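Local coordinates for probable dipeptidase (Pseudomonas aeruginosa, PDB 3B40), which probably works as a metal-dependent dipeptidase of the membrane dipeptidase (M19) family, at residues G62-I67 and V158-F163; K217-V222 and Q253-S258; Q221-A224 and P229-A232; E337-I342 and T379-T384. The protein carries 11 engineered substitutions. All coordinates share one frame; numbering follows the deposited sequence.

Interaction 1 (G62-I67 and V158-F163)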
loop_
_atom_site.group_PDB
_atom_site.type_symbol
_atom_site.label_atom_id
_atom_site.label_comp_id
_atom_site.label_asym_id
_atom_site.label_seq_id
_atom_site.Cartn_x
_atom_site.Cartn_y
_atom_site.Cartn_z
ATOM N N GLY A 62 -14.650 4.379 2.663
ATOM C CA GLY A 62 -13.470 5.029 3.228
ATOM C C GLY A 62 -12.186 4.385 2.762
ATOM O O GLY A 62 -12.214 3.441 1.974
ATOM N N ALA A 63 -11.054 4.929 3.212
ATOM C CA ALA A 63 -9.734 4.477 2.746
ATOM C C ALA A 63 -8.656 4.878 3.730
ATOM O O ALA A 63 -8.815 5.868 4.455
ATOM C CB ALA A 63 -9.411 5.088 1.389
ATOM N N ALA A 64 -7.548 4.128 3.740
ATOM C CA ALA A 64 -6.407 4.502 4.581
ATOM C C ALA A 64 -5.501 5.386 3.730
ATOM O O ALA A 64 -5.004 4.961 2.690
ATOM C CB ALA A 64 -5.677 3.266 5.122
ATOM N N LEU A 65 -5.354 6.642 4.162
ATOM C CA LEU A 65 -4.493 7.618 3.500
ATOM C C LEU A 65 -3.284 7.907 4.377
ATOM O O LEU A 65 -3.416 8.365 5.520
ATOM C CB LEU A 65 -5.259 8.916 3.241
ATOM C CG LEU A 65 -6.635 8.698 2.567
ATOM C CD1 LEU A 65 -7.352 10.033 2.445
ATOM C CD2 LEU A 65 -6.516 8.056 1.199
ATOM N N ALA A 66 -2.115 7.692 3.806
ATOM C CA ALA A 66 -0.898 7.630 4.581
ATOM C C ALA A 66 -0.207 8.986 4.670
ATOM O O ALA A 66 -0.059 9.686 3.667
ATOM C CB ALA A 66 0.052 6.605 3.973
ATOM N N ILE A 67 0.225 9.304 5.886
ATOM C CA ILE A 67 1.246 10.290 6.147
ATOM C C ILE A 67 2.553 9.657 5.690
ATOM O O ILE A 67 3.061 8.706 6.322
ATOM C CB ILE A 67 1.349 10.587 7.674
ATOM C CG1 ILE A 67 0.002 11.071 8.267
ATOM C CG2 ILE A 67 2.532 11.523 7.962
ATOM C CD1 ILE A 67 -0.728 12.250 7.585
ATOM N N VAL A 158 -2.909 9.150 13.712
ATOM C CA VAL A 158 -2.402 7.981 12.983
ATOM C C VAL A 158 -2.875 6.674 13.665
ATOM O O VAL A 158 -2.790 6.542 14.884
ATOM C CB VAL A 158 -0.852 8.035 12.810
ATOM C CG1 VAL A 158 -0.275 6.650 12.414
ATOM C CG2 VAL A 158 -0.487 9.094 11.792
ATOM N N ARG A 159 -3.401 5.739 12.884
ATOM C CA ARG A 159 -3.925 4.500 13.448
ATOM C C ARG A 159 -3.291 3.216 12.885
ATOM O O ARG A 159 -3.605 2.104 13.349
ATOM C CB ARG A 159 -5.456 4.485 13.320
ATOM C CG ARG A 159 -6.168 5.465 14.263
ATOM C CD ARG A 159 -5.935 5.117 15.718
ATOM N NE ARG A 159 -6.468 6.125 16.635
ATOM C CZ ARG A 159 -5.831 7.213 17.079
ATOM N NH1 ARG A 159 -4.596 7.524 16.690
ATOM N NH2 ARG A 159 -6.466 8.015 17.917
ATOM N N MET A 160 -2.373 3.378 11.920
ATOM C CA MET A 160 -1.664 2.259 11.281
ATOM C C MET A 160 -0.303 2.815 10.878
ATOM O O MET A 160 -0.233 3.954 10.433
ATOM C CB MET A 160 -2.432 1.754 10.024
ATOM C CG MET A 160 -1.790 0.518 9.274
ATOM S SD MET A 160 -2.777 -0.462 8.036
ATOM C CE MET A 160 -3.215 0.766 6.806
ATOM N N PHE A 161 0.759 2.019 11.059
ATOM C CA PHE A 161 2.138 2.406 10.740
ATOM C C PHE A 161 2.860 1.256 10.023
ATOM O O PHE A 161 2.900 0.097 10.510
ATOM C CB PHE A 161 2.903 2.785 12.038
ATOM C CG PHE A 161 4.364 3.134 11.816
ATOM C CD1 PHE A 161 5.371 2.217 12.106
ATOM C CD2 PHE A 161 4.719 4.367 11.307
ATOM C CE1 PHE A 161 6.736 2.540 11.894
ATOM C CE2 PHE A 161 6.075 4.689 11.094
ATOM C CZ PHE A 161 7.067 3.787 11.373
ATOM N N GLY A 162 3.374 1.564 8.847
ATOM C CA GLY A 162 4.253 0.637 8.129
ATOM C C GLY A 162 5.663 1.153 8.219
ATOM O O GLY A 162 5.919 2.317 7.953
ATOM N N PHE A 163 6.580 0.308 8.649
ATOM C CA PHE A 163 7.979 0.699 8.773
ATOM C C PHE A 163 8.639 1.066 7.472
ATOM O O PHE A 163 9.602 1.855 7.455
ATOM C CB PHE A 163 8.767 -0.489 9.309
ATOM C CG PHE A 163 8.580 -0.734 10.780
ATOM C CD1 PHE A 163 9.600 -0.436 11.652
ATOM C CD2 PHE A 163 7.399 -1.321 11.279
ATOM C CE1 PHE A 163 9.460 -0.678 13.029
ATOM C CE2 PHE A 163 7.247 -1.542 12.639
ATOM C CZ PHE A 163 8.290 -1.243 13.516
#
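Ala64 and Met160 meet inside the curled parallel sheet of a TIM-barrel-type domain. Their strands, 62-68 and 160-162, are not paired with each other: strand 131-138 runs between them and pairs with both. No hydrogen bond joins the two segments, so everything across this gap is apolar.

Met160 does most of the reaching. Its CG is anti to the backbone N (chi1 -178°) and the next bond is also extended, so the thioether stretches away from its own strand before bending at chi3, and the terminal CE comes to rest 3.9 Å from Ala64 CB. A long, unbranched side chain suits one end of this span and a lone methyl the other. The second touch is between branched residues, Ile67 CG1 lying 4.1 Å from Val158 CG2. Ile67 also packs on Tyr99 and Leu102 of helix 87-108, and all four touching residues are buried.

Within residues 158-163 two further arrangements shape the strand's surroundings. The Phe163 ring has Phe161 CE1 over the centre of one face, while both phenylalanines pack on Leu202 of helix 193-205. The polar arrangement belongs to Arg159, whose NE bonds to Tyr117 O and whose NH1 also serves Ala154 O. Arg159 NH1 folds back to donate to Val158 O at 2.7 Å, approaching from above the carbonyl plane yet staying nearly within the plane of its own guanidinium group.

Interaction 2 (K217-V222 and Q253-S258)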
loop_
_atom_site.group_PDB
_atom_site.type_symbol
_atom_site.label_atom_id
_atom_site.label_comp_id
_atom_site.label_asym_id
_atom_site.label_seq_id
_atom_site.Cartn_x
_atom_site.Cartn_y
_atom_site.Cartn_z
ATOM N N LYS A 217 12.912 -10.861 6.684
ATOM C CA LYS A 217 13.418 -10.951 8.055
ATOM C C LYS A 217 12.787 -9.957 9.011
ATOM O O LYS A 217 12.601 -10.274 10.187
ATOM C CB LYS A 217 14.935 -10.785 8.091
ATOM C CG LYS A 217 15.678 -12.021 7.599
ATOM C CD LYS A 217 17.162 -11.676 7.370
ATOM C CE LYS A 217 17.868 -12.793 6.586
ATOM N NZ LYS A 217 17.740 -14.112 7.286
ATOM N N ALA A 218 12.467 -8.763 8.520
ATOM C CA ALA A 218 11.894 -7.730 9.376
ATOM C C ALA A 218 10.460 -8.110 9.704
ATOM O O ALA A 218 10.031 -7.966 10.843
ATOM C CB ALA A 218 11.946 -6.406 8.707
ATOM N N LEU A 219 9.745 -8.602 8.693
ATOM C CA LEU A 219 8.415 -9.167 8.878
ATOM C C LEU A 219 8.464 -10.243 9.955
ATOM O O LEU A 219 7.619 -10.249 10.835
ATOM C CB LEU A 219 7.899 -9.796 7.582
ATOM C CG LEU A 219 6.421 -10.212 7.554
ATOM C CD1 LEU A 219 5.832 -10.080 6.137
ATOM C CD2 LEU A 219 6.163 -11.609 8.145
ATOM N N GLU A 220 9.451 -11.149 9.873
ATOM C CA GLU A 220 9.518 -12.278 10.789
ATOM C C GLU A 220 9.673 -11.784 12.213
ATOM O O GLU A 220 9.071 -12.344 13.126
ATOM C CB GLU A 220 10.663 -13.232 10.406
ATOM C CG GLU A 220 10.334 -14.090 9.167
ATOM C CD GLU A 220 11.542 -14.829 8.607
ATOM O OE1 GLU A 220 12.685 -14.554 9.026
ATOM O OE2 GLU A 220 11.351 -15.668 7.718
ATOM N N GLN A 221 10.485 -10.737 12.385
ATOM C CA GLN A 221 10.754 -10.123 13.689
ATOM C C GLN A 221 9.551 -9.355 14.199
ATOM O O GLN A 221 9.261 -9.391 15.391
ATOM C CB GLN A 221 12.003 -9.241 13.609
ATOM C CG GLN A 221 13.257 -10.076 13.376
ATOM C CD GLN A 221 14.479 -9.284 13.003
ATOM O OE1 GLN A 221 14.609 -8.082 13.282
ATOM N NE2 GLN A 221 15.409 -9.968 12.388
ATOM N N VAL A 222 8.834 -8.681 13.309
ATOM C CA VAL A 222 7.593 -8.030 13.740
ATOM C C VAL A 222 6.655 -9.121 14.283
ATOM O O VAL A 222 6.118 -8.963 15.368
ATOM C CB VAL A 222 6.874 -7.232 12.606
ATOM C CG1 VAL A 222 5.437 -6.821 13.034
ATOM C CG2 VAL A 222 7.644 -6.018 12.234
ATOM N N GLN A 253 1.266 -16.888 6.514
ATOM C CA GLN A 253 0.877 -17.644 7.715
ATOM C C GLN A 253 1.175 -16.849 8.990
ATOM O O GLN A 253 0.391 -16.860 9.923
ATOM C CB GLN A 253 1.593 -18.992 7.775
ATOM C CG GLN A 253 0.987 -20.080 6.848
ATOM C CD GLN A 253 -0.509 -20.290 7.097
ATOM O OE1 GLN A 253 -0.913 -20.729 8.192
ATOM N NE2 GLN A 253 -1.336 -19.971 6.086
ATOM N N LEU A 254 2.328 -16.195 9.029
ATOM C CA LEU A 254 2.683 -15.334 10.147
ATOM C C LEU A 254 1.666 -14.219 10.411
ATOM O O LEU A 254 1.370 -13.891 11.577
ATOM C CB LEU A 254 4.080 -14.744 9.953
ATOM C CG LEU A 254 5.239 -15.740 10.110
ATOM C CD1 LEU A 254 6.581 -15.025 9.889
ATOM C CD2 LEU A 254 5.224 -16.464 11.478
ATOM N N ILE A 255 1.161 -13.618 9.334
ATOM C CA ILE A 255 0.216 -12.512 9.450
ATOM C C ILE A 255 -1.084 -13.110 9.935
ATOM O O ILE A 255 -1.697 -12.599 10.874
ATOM C CB ILE A 255 0.018 -11.782 8.077
ATOM C CG1 ILE A 255 1.295 -11.022 7.676
ATOM C CG2 ILE A 255 -1.243 -10.879 8.106
ATOM C CD1 ILE A 255 1.376 -10.708 6.150
ATOM N N LYS A 256 -1.480 -14.216 9.314
ATOM C CA LYS A 256 -2.695 -14.963 9.715
ATOM C C LYS A 256 -2.656 -15.304 11.224
ATOM O O LYS A 256 -3.618 -15.055 11.952
ATOM C CB LYS A 256 -2.836 -16.261 8.881
ATOM C CG LYS A 256 -4.060 -17.171 9.264
ATOM C CD LYS A 256 -3.676 -18.652 9.157
ATOM C CE LYS A 256 -4.807 -19.534 8.646
ATOM N NZ LYS A 256 -6.106 -19.378 9.386
ATOM N N ASP A 257 -1.531 -15.862 11.669
ATOM C CA ASP A 257 -1.363 -16.325 13.057
ATOM C C ASP A 257 -1.417 -15.197 14.077
ATOM O O ASP A 257 -1.726 -15.432 15.232
ATOM C CB ASP A 257 -0.052 -17.075 13.245
ATOM C CG ASP A 257 -0.034 -18.445 12.573
ATOM O OD1 ASP A 257 -1.106 -18.996 12.214
ATOM O OD2 ASP A 257 1.090 -18.967 12.394
ATOM N N SER A 258 -1.122 -13.972 13.670
ATOM C CA SER A 258 -1.305 -12.819 14.566
ATOM C C SER A 258 -2.773 -12.442 14.685
ATOM O O SER A 258 -3.118 -11.619 15.532
ATOM C CB SER A 258 -0.503 -11.588 14.068
ATOM O OG SER A 258 -1.136 -10.939 12.961
#
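Leu219 and Leu254 face each other across two neighbouring helices, 216-225 and 249-257, whose short segments run nearly in the same direction, 20° apart, with axes 10.3 Å from each other at closest approach. The two leucines slant past one another: Leu219 CD2 meets the CD1 branch of Leu254 at 3.9 Å and also its stem carbon CB at 4.2 Å.

Their first torsions differ. Leu219 sends CG anti to its backbone N (chi1 -170°), whereas Leu254 keeps CG beside the N (chi1 -71°), and in this way each carries a methyl into the space between the helices. Leu254 CD1 has a second neighbour, Glu220 CG, also at 3.9 Å. Glu220 starts from a CB directed away from helix 249-257, so it offers the flank of its extended chain, a methylene rather than the carboxylate. Deeper in, toward strand 230-235, Leu219 CD1 and Ile255 CD1 approach more loosely at 4.5 Å, and both residues also pack on Val211.

One turn after Leu254, Ser258 OG donates to Ile255 O at 2.7 Å, in the carbonyl plane on a lone pair, and accepts from Ile230 N. Its polarity is thus spent on backbone groups.

Between the helices themselves no hydrogen bond forms; the contact depends on dispersion and on removing hydrocarbon from water, and a glutamate is tolerated at its margin because only its aliphatic part takes part.

Interaction 3 (Q221-A224 and P229-A232)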
loop_
_atom_site.group_PDB
_atom_site.type_symbol
_atom_site.label_atom_id
_atom_site.label_comp_id
_atom_site.label_asym_id
_atom_site.label_seq_id
_atom_site.Cartn_x
_atom_site.Cartn_y
_atom_site.Cartn_z
ATOM N N GLN A 221 10.485 -10.737 12.385
ATOM C CA GLN A 221 10.754 -10.123 13.689
ATOM C C GLN A 221 9.551 -9.355 14.199
ATOM O O GLN A 221 9.261 -9.391 15.391
ATOM C CB GLN A 221 12.003 -9.241 13.609
ATOM C CG GLN A 221 13.257 -10.076 13.376
ATOM C CD GLN A 221 14.479 -9.284 13.003
ATOM O OE1 GLN A 221 14.609 -8.082 13.282
ATOM N NE2 GLN A 221 15.409 -9.968 12.388
ATOM N N VAL A 222 8.834 -8.681 13.309
ATOM C CA VAL A 222 7.593 -8.030 13.740
ATOM C C VAL A 222 6.655 -9.121 14.283
ATOM O O VAL A 222 6.118 -8.963 15.368
ATOM C CB VAL A 222 6.874 -7.232 12.606
ATOM C CG1 VAL A 222 5.437 -6.821 13.034
ATOM C CG2 VAL A 222 7.644 -6.018 12.234
ATOM N N ALA A 223 6.492 -10.222 13.536
ATOM C CA ALA A 223 5.597 -11.311 13.970
ATOM C C ALA A 223 5.986 -11.893 15.358
ATOM O O ALA A 223 5.133 -12.015 16.235
ATOM C CB ALA A 223 5.522 -12.388 12.901
ATOM N N ALA A 224 7.272 -12.183 15.564
ATOM C CA ALA A 224 7.774 -12.713 16.842
ATOM C C ALA A 224 7.600 -11.719 18.000
ATOM O O ALA A 224 7.461 -12.120 19.142
ATOM C CB ALA A 224 9.246 -13.139 16.708
ATOM N N PRO A 229 -2.654 -8.198 16.364
ATOM C CA PRO A 229 -2.764 -8.430 14.907
ATOM C C PRO A 229 -1.911 -7.492 14.068
ATOM O O PRO A 229 -1.766 -6.306 14.388
ATOM C CB PRO A 229 -4.263 -8.241 14.623
ATOM C CG PRO A 229 -4.914 -8.746 15.986
ATOM C CD PRO A 229 -3.982 -8.212 17.024
ATOM N N ILE A 230 -1.302 -8.059 13.030
ATOM C CA ILE A 230 -0.543 -7.273 12.072
ATOM C C ILE A 230 -1.219 -7.370 10.708
ATOM O O ILE A 230 -2.028 -8.287 10.461
ATOM C CB ILE A 230 0.976 -7.674 12.033
ATOM C CG1 ILE A 230 1.201 -9.088 11.496
ATOM C CG2 ILE A 230 1.629 -7.523 13.501
ATOM C CD1 ILE A 230 2.709 -9.406 11.198
ATOM N N VAL A 231 -0.898 -6.427 9.837
ATOM C CA VAL A 231 -1.574 -6.309 8.563
ATOM C C VAL A 231 -0.537 -6.103 7.460
ATOM O O VAL A 231 0.541 -5.555 7.698
ATOM C CB VAL A 231 -2.625 -5.120 8.644
ATOM C CG1 VAL A 231 -3.087 -4.663 7.288
ATOM C CG2 VAL A 231 -3.853 -5.551 9.567
ATOM N N ALA A 232 -0.835 -6.580 6.262
ATOM C CA ALA A 232 -0.112 -6.156 5.094
ATOM C C ALA A 232 -1.112 -5.293 4.291
ATOM O O ALA A 232 -2.022 -5.844 3.669
ATOM C CB ALA A 232 0.341 -7.376 4.276
#
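No aromatic ring or amide plane takes part where Val222 and Ala223 meet Ile230; the touching surfaces are methyl groups and a helix backbone carbon. The one ring of the two segments, that of Pro229, belongs to a different interface, packing on Ala403, Glu406 and Val407 of helix 389-409.

Ile230 gives two carbons to the contact. Its CG1 sits between the backbone N and the carbonyl carbon (chi1 66°), a less common choice for a beta-branched residue, and this presents both CG2 and CD1, the latter at the end of the extended CG1 arm (chi2 169°), to the helix. Val222 CG1 approaches both: it lies 3.9 Å from Ile230 CG2 and 4.2 Å from Ile230 CD1, so the methyl bridges the two terminal carbons of the isoleucine. The arm then continues to Ala223, with Ile230 CD1 4.4 Å from both Ala223 CA and Ala223 CB. An alanine suits that position because its small side chain lets the arm come up to the helix backbone; the branched valine, meanwhile, fills the space toward strand 208-210, where it touches Ile209, and toward Met214.

The strand's backbone is hydrogen-bonded to its neighbours in the sheet, Ile230 and Ala232 to Val261 and Val231 to Ile209. The side chain of Ile230 also packs on Ile255 of the following helix, 249-257.

Strand 208-210, helix 216-225 and strand 230-235 form a beta-alpha-beta unit with parallel strands, and an aliphatic seam between its helix and its second strand is characteristic of the TIM-barrel fold to which the M19 family belongs.

Interaction 4 (E337-I342 and T379-T384)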
loop_
_atom_site.group_PDB
_atom_site.type_symbol
_atom_site.label_atom_id
_atom_site.label_comp_id
_atom_site.label_asym_id
_atom_site.label_seq_id
_atom_site.Cartn_x
_atom_site.Cartn_y
_atom_site.Cartn_z
ATOM N N GLU A 337 -6.680 -11.354 -12.722
ATOM C CA GLU A 337 -5.456 -11.511 -11.913
ATOM C C GLU A 337 -5.621 -11.039 -10.473
ATOM O O GLU A 337 -5.173 -11.696 -9.537
ATOM C CB GLU A 337 -4.311 -10.761 -12.577
ATOM C CG GLU A 337 -3.785 -11.467 -13.837
ATOM C CD GLU A 337 -4.467 -11.062 -15.129
ATOM O OE1 GLU A 337 -5.465 -10.312 -15.112
ATOM O OE2 GLU A 337 -3.970 -11.503 -16.195
ATOM N N LEU A 338 -6.279 -9.899 -10.296
ATOM C CA LEU A 338 -6.540 -9.428 -8.965
ATOM C C LEU A 338 -7.299 -10.483 -8.158
ATOM O O LEU A 338 -6.947 -10.754 -7.013
ATOM C CB LEU A 338 -7.317 -8.099 -8.982
ATOM C CG LEU A 338 -7.633 -7.598 -7.571
ATOM C CD1 LEU A 338 -6.393 -7.484 -6.658
ATOM C CD2 LEU A 338 -8.431 -6.288 -7.611
ATOM N N VAL A 339 -8.336 -11.067 -8.736
ATOM C CA VAL A 339 -9.121 -12.055 -7.971
ATOM C C VAL A 339 -8.438 -13.437 -7.869
ATOM O O VAL A 339 -8.644 -14.164 -6.893
ATOM C CB VAL A 339 -10.578 -12.113 -8.460
ATOM C CG1 VAL A 339 -11.384 -13.240 -7.753
ATOM C CG2 VAL A 339 -11.219 -10.754 -8.179
ATOM N N ASP A 340 -7.643 -13.804 -8.869
ATOM C CA ASP A 340 -6.737 -14.979 -8.725
ATOM C C ASP A 340 -5.903 -14.821 -7.450
ATOM O O ASP A 340 -5.783 -15.755 -6.646
ATOM C CB ASP A 340 -5.790 -15.044 -9.895
ATOM C CG ASP A 340 -6.429 -15.565 -11.163
ATOM O OD1 ASP A 340 -7.581 -16.065 -11.154
ATOM O OD2 ASP A 340 -5.740 -15.475 -12.200
ATOM N N ALA A 341 -5.334 -13.622 -7.268
ATOM C CA ALA A 341 -4.532 -13.320 -6.086
ATOM C C ALA A 341 -5.385 -13.408 -4.827
ATOM O O ALA A 341 -4.961 -13.993 -3.819
ATOM C CB ALA A 341 -3.876 -11.969 -6.217
ATOM N N ILE A 342 -6.598 -12.862 -4.867
ATOM C CA ILE A 342 -7.513 -13.012 -3.727
ATOM C C ILE A 342 -7.800 -14.500 -3.434
ATOM O O ILE A 342 -7.712 -14.933 -2.284
ATOM C CB ILE A 342 -8.833 -12.206 -3.938
ATOM C CG1 ILE A 342 -8.501 -10.682 -4.009
ATOM C CG2 ILE A 342 -9.855 -12.541 -2.848
ATOM C CD1 ILE A 342 -9.690 -9.756 -4.304
ATOM N N THR A 379 -16.177 -6.288 -7.046
ATOM C CA THR A 379 -17.273 -7.090 -6.504
ATOM C C THR A 379 -17.960 -7.990 -7.543
ATOM O O THR A 379 -18.335 -9.121 -7.245
ATOM C CB THR A 379 -18.297 -6.206 -5.765
ATOM O OG1 THR A 379 -17.617 -5.504 -4.717
ATOM C CG2 THR A 379 -19.408 -7.063 -5.159
ATOM N N ALA A 380 -18.129 -7.478 -8.756
ATOM C CA ALA A 380 -18.714 -8.260 -9.851
ATOM C C ALA A 380 -17.881 -9.503 -10.204
ATOM O O ALA A 380 -18.438 -10.574 -10.481
ATOM C CB ALA A 380 -18.881 -7.397 -11.068
ATOM N N GLU A 381 -16.556 -9.347 -10.233
ATOM C CA GLU A 381 -15.637 -10.495 -10.438
ATOM C C GLU A 381 -15.704 -11.487 -9.273
ATOM O O GLU A 381 -15.685 -12.692 -9.503
ATOM C CB GLU A 381 -14.203 -10.039 -10.690
ATOM C CG GLU A 381 -13.197 -11.162 -11.076
ATOM C CD GLU A 381 -13.562 -11.958 -12.326
ATOM O OE1 GLU A 381 -14.231 -11.416 -13.235
ATOM O OE2 GLU A 381 -13.160 -13.147 -12.405
ATOM N N LEU A 382 -15.739 -10.977 -8.035
ATOM C CA LEU A 382 -15.980 -11.809 -6.838
ATOM C C LEU A 382 -17.306 -12.592 -6.885
ATOM O O LEU A 382 -17.343 -13.810 -6.650
ATOM C CB LEU A 382 -15.893 -10.977 -5.556
ATOM C CG LEU A 382 -14.513 -10.417 -5.185
ATOM C CD1 LEU A 382 -14.632 -9.265 -4.154
ATOM C CD2 LEU A 382 -13.622 -11.568 -4.729
ATOM N N ILE A 383 -18.397 -11.906 -7.192
ATOM C CA ILE A 383 -19.681 -12.604 -7.401
ATOM C C ILE A 383 -19.522 -13.760 -8.422
ATOM O O ILE A 383 -19.874 -14.912 -8.162
ATOM C CB ILE A 383 -20.783 -11.609 -7.858
ATOM C CG1 ILE A 383 -21.162 -10.676 -6.703
ATOM C CG2 ILE A 383 -22.016 -12.347 -8.344
ATOM C CD1 ILE A 383 -21.908 -9.403 -7.140
ATOM N N THR A 384 -18.930 -13.439 -9.559
ATOM C CA THR A 384 -18.736 -14.379 -10.656
ATOM C C THR A 384 -17.959 -15.640 -10.217
ATOM O O THR A 384 -18.248 -16.756 -10.666
ATOM C CB THR A 384 -18.049 -13.638 -11.817
ATOM O OG1 THR A 384 -18.918 -12.574 -12.244
ATOM C CG2 THR A 384 -17.735 -14.556 -12.996
#
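Val339 has CG1 anti to its backbone N (chi1 175°), an orientation that directs one methyl at Leu382 and the other at Glu381. Glu381 in turn extends its CG toward helix 335-349 and then bends at the next bond (chi2 58°), so that methylene carbons touch the valine while the carboxylate turns off. The setting is a helix-helix contact on the outer layer of the TIM-barrel-type domain, the short segments crossing at -57° with axes 10.2 Å apart.

Packing is tight at the glutamate: Val339 CG2 lies 3.5 Å from Glu381 CG and 4.0 Å from Glu381 CB. Leu382 fills the other half. Its CD2 comes within 4.1 Å of Val339 CG1 and 4.3 Å of Ile342 CG2, a methyl set between two beta-branched residues one turn apart. Leu382 and Ile342 both continue onto Leu395 of helix 389-409, and Ile342 also reaches Val264 of strand 261-265, so the apolar seam passes inward to the sheet.

The polar end of Glu381 is well occupied: OE1 pairs with Tyr7 OH, and OE2 forms a salt bridge with Arg385 NE. Arg385 also holds Asp340, through NH1 and OD1, so one guanidinium group serves a carboxylate from each helix and would probably lessen any repulsion between them; Asp340 OD2 is matched by Lys336 as well.

On the far side of helix 375-385, Ala380 O accepts from two donors on opposite faces of its plane: Thr384 N at 3.0 Å and Thr384 OG1 at 2.7 Å.

Interactions 2 and 3 are one continuous patch of packing, their centres 4 Å apart: both use helix 216-225, and Ile255 CD1 packs 4.0 Å from Ala232 CB. Interaction 1 touches interaction 3 across the sheet, where Met160 SD is 4.3 Å from Val231 CG1, but comes no closer than about 5 Å to interaction 2 between nearest atoms. Interaction 4 stands apart, 25 to 26 Å from the others between centres and without touching them. Bound metals lie at some distance from all four: the side chain of Ile255 is about 10 Å from a cadmium ion, that of Leu382 about 11 Å from a calcium ion, and none of the touching residues is a metal ligand.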